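Local coordinates for Non-sulfated chondroitin lyase E66 (Autographa californica nucleopolyhedrovirus, PDB 3VSN), which cleaves non-sulfated chondroitin as a lyase of the viral envelope and is essential for oral infectivity in the insect host, at residues A[431-434]-A[440-443]; A[456-461]-A[572-577]; A[542-545]-A[549-552]. One frame throughout, in Å; residues are numbered along the deposited sequence.

All three contacts lie in the beta-rich part of the chain, away from the annotated catalytic residues. Interaction 1 is a buried pairing of neighbouring strands, held by backbone bonds with rings on one face and a lysine over a tyrosine on the other. Interaction 2 is also buried but small. It joins the next strand of that sheet, 452-461, to strand 575-579 of a different sheet, through a tyrosine-carboxylate bond and an aliphatic touch. Glu574 ties the two together, since it also pairs with Lys443. Interaction 3 is partly buried. It fastens a short helix to strand 550-558, the neighbour of 452-461, mainly through one backbone bond.

Interaction 1 of 3, residues A[431-434]-A[440-443]; sequences YAKF and LQFK
With chi1 at 178°, the Tyr431 ring swings away from its own backbone nitrogen; Lys443, bent at chi2 and again at chi4, brings its end over that ring. The two residues are an antiparallel non-hydrogen-bonded pair in the beta hairpin of strands 426-434 and 440-449, part of a larger antiparallel sheet. Lys443 CE lies 3.6 Å from the centroid of the Tyr431 ring, a CH-pi contact. NZ stands 4.5 Å from the same centroid in a cation-pi contact, only 3° off the ring normal. That ammonium also forms a salt bridge with Glu574. Ala432 and Phe442 form the hydrogen-bonded pair: Ala432 N donates to Phe442 O at 3.2 Å, and Phe442 N to Ala432 O at 3.1 Å. On their face, the Phe434 and Phe442 rings meet at an angle of 52°, with Phe442 CE2 at the edge of the Phe434 ring, 3.7 Å from its CE2. Met364 of helix 359-364 touches Phe442 and Leu440 there. On the other face, Lys433 CG packs on Gln441 CB at 3.9 Å. One water joins Tyr431 OH to Gln441 OE1, and it donates to that amide oxygen.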
loop_
_atom_site.group_PDB
_atom_site.type_symbol
_atom_site.label_atom_id
_atom_site.label_comp_id
_atom_site.label_asym_id
_atom_site.label_seq_id
_atom_site.Cartn_x
_atom_site.Cartn_y
_atom_site.Cartn_z
ATOM N N TYR A 431 -15.354 -14.903 1.324
ATOM C CA TYR A 431 -16.589 -15.052 2.083
ATOM C C TYR A 431 -16.390 -14.225 3.335
ATOM O O TYR A 431 -15.480 -14.491 4.127
ATOM C CB TYR A 431 -16.824 -16.525 2.431
ATOM C CG TYR A 431 -18.063 -16.845 3.266
ATOM C CD1 TYR A 431 -19.195 -16.018 3.256
ATOM C CD2 TYR A 431 -18.110 -18.013 4.031
ATOM C CE1 TYR A 431 -20.321 -16.334 4.011
ATOM C CE2 TYR A 431 -19.229 -18.338 4.783
ATOM C CZ TYR A 431 -20.329 -17.499 4.770
ATOM O OH TYR A 431 -21.434 -17.833 5.521
ATOM N N ALA A 432 -17.225 -13.206 3.498
ATOM C CA ALA A 432 -17.065 -12.262 4.594
ATOM C C ALA A 432 -18.398 -11.880 5.218
ATOM O O ALA A 432 -19.434 -11.878 4.545
ATOM C CB ALA A 432 -16.327 -11.025 4.112
ATOM N N LYS A 433 -18.360 -11.585 6.514
ATOM C CA LYS A 433 -19.496 -11.004 7.220
ATOM C C LYS A 433 -18.977 -9.985 8.233
ATOM O O LYS A 433 -18.030 -10.260 8.976
ATOM C CB LYS A 433 -20.349 -12.083 7.899
ATOM C CG LYS A 433 -21.647 -11.556 8.502
ATOM C CD LYS A 433 -22.489 -12.671 9.104
ATOM C CE LYS A 433 -23.853 -12.157 9.545
ATOM N NZ LYS A 433 -24.684 -13.254 10.120
ATOM N N PHE A 434 -19.600 -8.809 8.242
ATOM C CA PHE A 434 -19.142 -7.689 9.055
ATOM C C PHE A 434 -20.252 -7.209 9.991
ATOM O O PHE A 434 -21.202 -6.551 9.551
ATOM C CB PHE A 434 -18.685 -6.531 8.158
ATOM C CG PHE A 434 -17.796 -6.949 7.010
ATOM C CD1 PHE A 434 -16.423 -7.086 7.188
ATOM C CD2 PHE A 434 -18.329 -7.172 5.739
ATOM C CE1 PHE A 434 -15.600 -7.448 6.130
ATOM C CE2 PHE A 434 -17.512 -7.537 4.679
ATOM C CZ PHE A 434 -16.144 -7.673 4.874
ATOM N N LEU A 440 -23.578 -7.006 7.087
ATOM C CA LEU A 440 -23.282 -7.215 5.669
ATOM C C LEU A 440 -22.471 -8.484 5.483
ATOM O O LEU A 440 -21.461 -8.698 6.162
ATOM C CB LEU A 440 -22.520 -6.024 5.072
ATOM C CG LEU A 440 -22.022 -6.170 3.625
ATOM C CD1 LEU A 440 -23.170 -6.102 2.621
ATOM C CD2 LEU A 440 -20.975 -5.112 3.325
ATOM N N GLN A 441 -22.929 -9.327 4.566
ATOM C CA GLN A 441 -22.197 -10.522 4.174
ATOM C C GLN A 441 -22.217 -10.649 2.659
ATOM O O GLN A 441 -23.106 -10.102 1.997
ATOM C CB GLN A 441 -22.802 -11.771 4.823
ATOM C CG GLN A 441 -24.223 -12.089 4.375
ATOM C CD GLN A 441 -24.716 -13.413 4.921
ATOM O OE1 GLN A 441 -24.278 -14.476 4.484
ATOM N NE2 GLN A 441 -25.631 -13.353 5.877
ATOM N N PHE A 442 -21.227 -11.352 2.115
ATOM C CA PHE A 442 -21.211 -11.671 0.690
ATOM C C PHE A 442 -20.247 -12.799 0.357
ATOM O O PHE A 442 -19.348 -13.122 1.138
ATOM C CB PHE A 442 -20.905 -10.428 -0.174
ATOM C CG PHE A 442 -19.624 -9.710 0.186
ATOM C CD1 PHE A 442 -18.380 -10.274 -0.090
ATOM C CD2 PHE A 442 -19.664 -8.442 0.768
ATOM C CE1 PHE A 442 -17.204 -9.605 0.231
ATOM C CE2 PHE A 442 -18.490 -7.763 1.082
ATOM C CZ PHE A 442 -17.260 -8.344 0.814
ATOM N N LYS A 443 -20.462 -13.400 -0.808
ATOM C CA LYS A 443 -19.427 -14.176 -1.474
ATOM C C LYS A 443 -18.945 -13.321 -2.638
ATOM O O LYS A 443 -19.754 -12.814 -3.413
ATOM C CB LYS A 443 -19.979 -15.513 -1.967
ATOM C CG LYS A 443 -20.370 -16.492 -0.862
ATOM C CD LYS A 443 -19.271 -17.512 -0.593
ATOM C CE LYS A 443 -19.583 -18.406 0.603
ATOM N NZ LYS A 443 -20.722 -19.345 0.398
HETATM O O HOH W 1 -23.085 -15.952 6.433
#

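Interaction 2 of 3, residues A[456-461]-A[572-577]; sequences LYYNIG and SDENIY
Tyr458 lays the hydroxyl end of its ring across the side chain of Glu574, with CE2 3.5 Å from Glu574 CG. The two side chains cross at about a right angle, and the ring and carboxylate planes are 69° apart. Tyr458 OH donates to Glu574 OE2 at 2.6 Å. The carboxylate oxygen lies at the edge of the ring, near its plane, and accepts through its anti lone pair. With chi1 at -53°, Glu574 CG sits beside its own backbone nitrogen. The chain then runs on extended and brings the carboxylate to the phenol. A water donates to both Tyr458 OH and Glu574 O, so the hydroxyl also reaches the backbone of the same residue. Glu574 is in the type II beta turn from Ser572 to Asn575, which leads into strand 575-579. Further along, Leu456 and Ile576 meet tip to tip, Leu456 CD2 lying 3.7 Å from Ile576 CG1. Thus strand 452-461 touches a strand of a second antiparallel sheet through side chains. Just past Tyr458 the strand has a G1 beta bulge, with Asn459 and Ile460 set opposite Ala550 of the neighbouring strand. Because OE2 is shared with Lys443 NZ, the lysine charge probably favours the ionised carboxylate, which can then accept the phenol's hydrogen bond.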
loop_
_atom_site.group_PDB
_atom_site.type_symbol
_atom_site.label_atom_id
_atom_site.label_comp_id
_atom_site.label_asym_id
_atom_site.label_seq_id
_atom_site.Cartn_x
_atom_site.Cartn_y
_atom_site.Cartn_z
ATOM N N LEU A 456 -17.955 -10.774 -9.462
ATOM C CA LEU A 456 -19.274 -11.290 -9.132
ATOM C C LEU A 456 -19.452 -11.283 -7.619
ATOM O O LEU A 456 -18.642 -11.854 -6.899
ATOM C CB LEU A 456 -19.463 -12.718 -9.670
ATOM C CG LEU A 456 -20.676 -13.518 -9.156
ATOM C CD1 LEU A 456 -21.996 -12.907 -9.615
ATOM C CD2 LEU A 456 -20.597 -14.981 -9.570
ATOM N N TYR A 457 -20.504 -10.621 -7.145
ATOM C CA TYR A 457 -20.947 -10.797 -5.772
ATOM C C TYR A 457 -22.207 -11.637 -5.825
ATOM O O TYR A 457 -23.093 -11.371 -6.639
ATOM C CB TYR A 457 -21.317 -9.467 -5.120
ATOM C CG TYR A 457 -20.195 -8.557 -4.670
ATOM C CD1 TYR A 457 -19.390 -8.875 -3.569
ATOM C CD2 TYR A 457 -19.995 -7.332 -5.296
ATOM C CE1 TYR A 457 -18.392 -8.005 -3.136
ATOM C CE2 TYR A 457 -19.006 -6.460 -4.876
ATOM C CZ TYR A 457 -18.207 -6.797 -3.797
ATOM O OH TYR A 457 -17.222 -5.916 -3.390
ATOM N N TYR A 458 -22.292 -12.648 -4.966
ATOM C CA TYR A 458 -23.553 -13.359 -4.767
ATOM C C TYR A 458 -23.771 -13.616 -3.282
ATOM O O TYR A 458 -22.849 -13.448 -2.475
ATOM C CB TYR A 458 -23.610 -14.651 -5.592
ATOM C CG TYR A 458 -22.639 -15.730 -5.162
ATOM C CD1 TYR A 458 -21.360 -15.807 -5.716
ATOM C CD2 TYR A 458 -23.009 -16.690 -4.220
ATOM C CE1 TYR A 458 -20.473 -16.808 -5.335
ATOM C CE2 TYR A 458 -22.129 -17.687 -3.828
ATOM C CZ TYR A 458 -20.863 -17.743 -4.387
ATOM O OH TYR A 458 -19.987 -18.733 -3.999
ATOM N N ASN A 459 -24.990 -14.019 -2.926
ATOM C CA ASN A 459 -25.388 -14.170 -1.525
ATOM C C ASN A 459 -25.089 -12.921 -0.689
ATOM O O ASN A 459 -24.655 -13.025 0.463
ATOM C CB ASN A 459 -24.752 -15.421 -0.894
ATOM C CG ASN A 459 -25.285 -16.714 -1.486
ATOM O OD1 ASN A 459 -26.193 -16.712 -2.317
ATOM N ND2 ASN A 459 -24.714 -17.828 -1.062
ATOM N N ILE A 460 -25.306 -11.745 -1.288
ATOM C CA ILE A 460 -25.204 -10.478 -0.570
ATOM C C ILE A 460 -26.366 -10.409 0.419
ATOM O O ILE A 460 -27.533 -10.565 0.031
ATOM C CB ILE A 460 -25.285 -9.255 -1.511
ATOM C CG1 ILE A 460 -24.134 -9.256 -2.528
ATOM C CG2 ILE A 460 -25.293 -7.956 -0.714
ATOM C CD1 ILE A 460 -24.335 -8.268 -3.660
ATOM N N GLY A 461 -26.043 -10.186 1.686
ATOM C CA GLY A 461 -27.062 -10.084 2.719
ATOM C C GLY A 461 -26.767 -9.013 3.745
ATOM O O GLY A 461 -25.616 -8.624 3.927
ATOM N N SER A 572 -24.728 -26.347 -10.555
ATOM C CA SER A 572 -25.057 -26.182 -9.142
ATOM C C SER A 572 -24.791 -24.774 -8.627
ATOM O O SER A 572 -24.066 -23.986 -9.254
ATOM C CB SER A 572 -24.328 -27.233 -8.286
ATOM O OG SER A 572 -22.952 -27.324 -8.632
ATOM N N ASP A 573 -25.410 -24.462 -7.488
ATOM C CA ASP A 573 -25.191 -23.201 -6.791
ATOM C C ASP A 573 -23.710 -23.023 -6.484
ATOM O O ASP A 573 -23.043 -23.967 -6.048
ATOM C CB ASP A 573 -25.982 -23.166 -5.478
ATOM C CG ASP A 573 -27.487 -23.147 -5.691
ATOM O OD1 ASP A 573 -27.942 -23.177 -6.858
ATOM O OD2 ASP A 573 -28.218 -23.099 -4.678
ATOM N N GLU A 574 -23.215 -21.809 -6.726
ATOM C CA GLU A 574 -21.843 -21.393 -6.390
ATOM C C GLU A 574 -20.747 -21.912 -7.324
ATOM O O GLU A 574 -19.580 -21.563 -7.154
ATOM C CB GLU A 574 -21.482 -21.723 -4.930
ATOM C CG GLU A 574 -22.461 -21.189 -3.897
ATOM C CD GLU A 574 -21.882 -21.193 -2.494
ATOM O OE1 GLU A 574 -22.324 -22.033 -1.683
ATOM O OE2 GLU A 574 -20.983 -20.367 -2.205
ATOM N N ASN A 575 -21.116 -22.729 -8.307
ATOM C CA ASN A 575 -20.148 -23.269 -9.257
ATOM C C ASN A 575 -20.025 -22.329 -10.459
ATOM O O ASN A 575 -20.741 -22.483 -11.453
ATOM C CB ASN A 575 -20.560 -24.691 -9.675
ATOM C CG ASN A 575 -19.415 -25.488 -10.284
ATOM O OD1 ASN A 575 -18.260 -25.384 -9.859
ATOM N ND2 ASN A 575 -19.739 -26.310 -11.271
ATOM N N ILE A 576 -19.128 -21.344 -10.346
ATOM C CA ILE A 576 -19.002 -20.273 -11.345
ATOM C C ILE A 576 -17.765 -20.426 -12.227
ATOM O O ILE A 576 -16.632 -20.294 -11.759
ATOM C CB ILE A 576 -18.979 -18.866 -10.689
ATOM C CG1 ILE A 576 -20.155 -18.683 -9.711
ATOM C CG2 ILE A 576 -18.950 -17.767 -11.752
ATOM C CD1 ILE A 576 -21.530 -18.860 -10.321
ATOM N N TYR A 577 -18.007 -20.672 -13.512
ATOM C CA TYR A 577 -16.949 -20.844 -14.504
ATOM C C TYR A 577 -16.796 -19.572 -15.339
ATOM O O TYR A 577 -17.765 -19.101 -15.942
ATOM C CB TYR A 577 -17.276 -22.074 -15.379
ATOM C CG TYR A 577 -16.521 -22.226 -16.694
ATOM C CD1 TYR A 577 -15.164 -21.899 -16.805
ATOM C CD2 TYR A 577 -17.164 -22.742 -17.818
ATOM C CE1 TYR A 577 -14.483 -22.052 -18.006
ATOM C CE2 TYR A 577 -16.488 -22.906 -19.021
ATOM C CZ TYR A 577 -15.152 -22.557 -19.111
ATOM O OH TYR A 577 -14.484 -22.721 -20.302
HETATM O O HOH W 2 -17.993 -20.028 -5.506
#

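Interaction 3 of 3, residues A[542-545]-A[549-552]; sequences FQTM and TASA
Thr544 turns its side chain toward strand 550-558, and its CB lies 3.7 Å from Thr549 OG1. From CB the side chain forks. The OG1 branch, placed between the backbone nitrogen and the carbonyl carbon (chi1 57°), passes against the Ala550 methyl, OG1 to CB 3.4 Å. That hydroxyl is hydrogen-bonded to Ser541 OG, just ahead of the helix. The CG2 branch turns to Thr549 instead, ending 4.0 Å from its OG1. The side chains of the two threonines cross at about a right angle. The two threonines flank the tight connection from the short helix 542-546 into strand 550-558, which pairs with strand 452-461 in an antiparallel sheet. The connection is closed by the backbone: Thr549 N donates to Thr544 O at 2.9 Å in a nearly straight bond, 172° at the hydrogen. The donor approaches tilted 23° from the carbonyl plane. Thr547 OG1, within the connection, also donates to Thr544 O and is hydrogen-bonded to Thr549 OG1, so two donors grip the carbonyl. Met545 adds an apolar touch, its CG 3.9 Å from Ala550 CB, and Ile540 of strand 533-540 packs against both residues.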
loop_
_atom_site.group_PDB
_atom_site.type_symbol
_atom_site.label_atom_id
_atom_site.label_comp_id
_atom_site.label_asym_id
_atom_site.label_seq_id
_atom_site.Cartn_x
_atom_site.Cartn_y
_atom_site.Cartn_z
ATOM N N PHE A 542 -33.859 -4.686 -1.493
ATOM C CA PHE A 542 -33.725 -4.916 -0.055
ATOM C C PHE A 542 -34.285 -6.284 0.345
ATOM O O PHE A 542 -33.762 -6.914 1.260
ATOM C CB PHE A 542 -34.309 -3.770 0.798
ATOM C CG PHE A 542 -35.792 -3.547 0.624
ATOM C CD1 PHE A 542 -36.721 -4.289 1.356
ATOM C CD2 PHE A 542 -36.262 -2.557 -0.236
ATOM C CE1 PHE A 542 -38.089 -4.070 1.206
ATOM C CE2 PHE A 542 -37.627 -2.335 -0.391
ATOM C CZ PHE A 542 -38.540 -3.091 0.331
ATOM N N GLN A 543 -35.313 -6.753 -0.367
ATOM C CA GLN A 543 -35.892 -8.082 -0.104
ATOM C C GLN A 543 -34.870 -9.211 -0.259
ATOM O O GLN A 543 -34.800 -10.109 0.585
ATOM C CB GLN A 543 -37.110 -8.365 -0.997
ATOM C CG GLN A 543 -38.335 -7.506 -0.706
ATOM C CD GLN A 543 -38.366 -6.229 -1.522
ATOM O OE1 GLN A 543 -37.332 -5.743 -1.986
ATOM N NE2 GLN A 543 -39.562 -5.673 -1.699
ATOM N N THR A 544 -34.092 -9.169 -1.342
ATOM C CA THR A 544 -33.084 -10.212 -1.589
ATOM C C THR A 544 -31.881 -10.063 -0.656
ATOM O O THR A 544 -31.250 -11.055 -0.290
ATOM C CB THR A 544 -32.613 -10.271 -3.063
ATOM O OG1 THR A 544 -32.105 -8.993 -3.464
ATOM C CG2 THR A 544 -33.766 -10.690 -3.989
ATOM N N MET A 545 -31.566 -8.828 -0.272
ATOM C CA MET A 545 -30.529 -8.587 0.730
ATOM C C MET A 545 -30.933 -9.169 2.083
ATOM O O MET A 545 -30.096 -9.711 2.802
ATOM C CB MET A 545 -30.211 -7.096 0.858
ATOM C CG MET A 545 -29.561 -6.508 -0.388
ATOM S SD MET A 545 -29.468 -4.714 -0.312
ATOM C CE MET A 545 -27.993 -4.490 0.677
ATOM N N THR A 549 -29.487 -13.269 -0.627
ATOM C CA THR A 549 -29.515 -13.859 -1.965
ATOM C C THR A 549 -29.278 -12.839 -3.080
ATOM O O THR A 549 -29.390 -13.179 -4.255
ATOM C CB THR A 549 -30.842 -14.605 -2.252
ATOM O OG1 THR A 549 -31.952 -13.719 -2.042
ATOM C CG2 THR A 549 -30.992 -15.847 -1.369
ATOM N N ALA A 550 -28.954 -11.596 -2.724
ATOM C CA ALA A 550 -28.713 -10.559 -3.727
ATOM C C ALA A 550 -27.417 -10.827 -4.488
ATOM O O ALA A 550 -26.481 -11.409 -3.943
ATOM C CB ALA A 550 -28.688 -9.176 -3.084
ATOM N N SER A 551 -27.379 -10.416 -5.753
ATOM C CA SER A 551 -26.204 -10.628 -6.598
ATOM C C SER A 551 -25.966 -9.472 -7.575
ATOM O O SER A 551 -26.890 -8.743 -7.934
ATOM C CB SER A 551 -26.312 -11.960 -7.354
ATOM O OG SER A 551 -27.575 -12.101 -7.984
ATOM N N ALA A 552 -24.711 -9.312 -7.990
ATOM C CA ALA A 552 -24.331 -8.304 -8.971
ATOM C C ALA A 552 -23.080 -8.774 -9.704
ATOM O O ALA A 552 -22.238 -9.455 -9.122
ATOM C CB ALA A 552 -24.085 -6.963 -8.294
#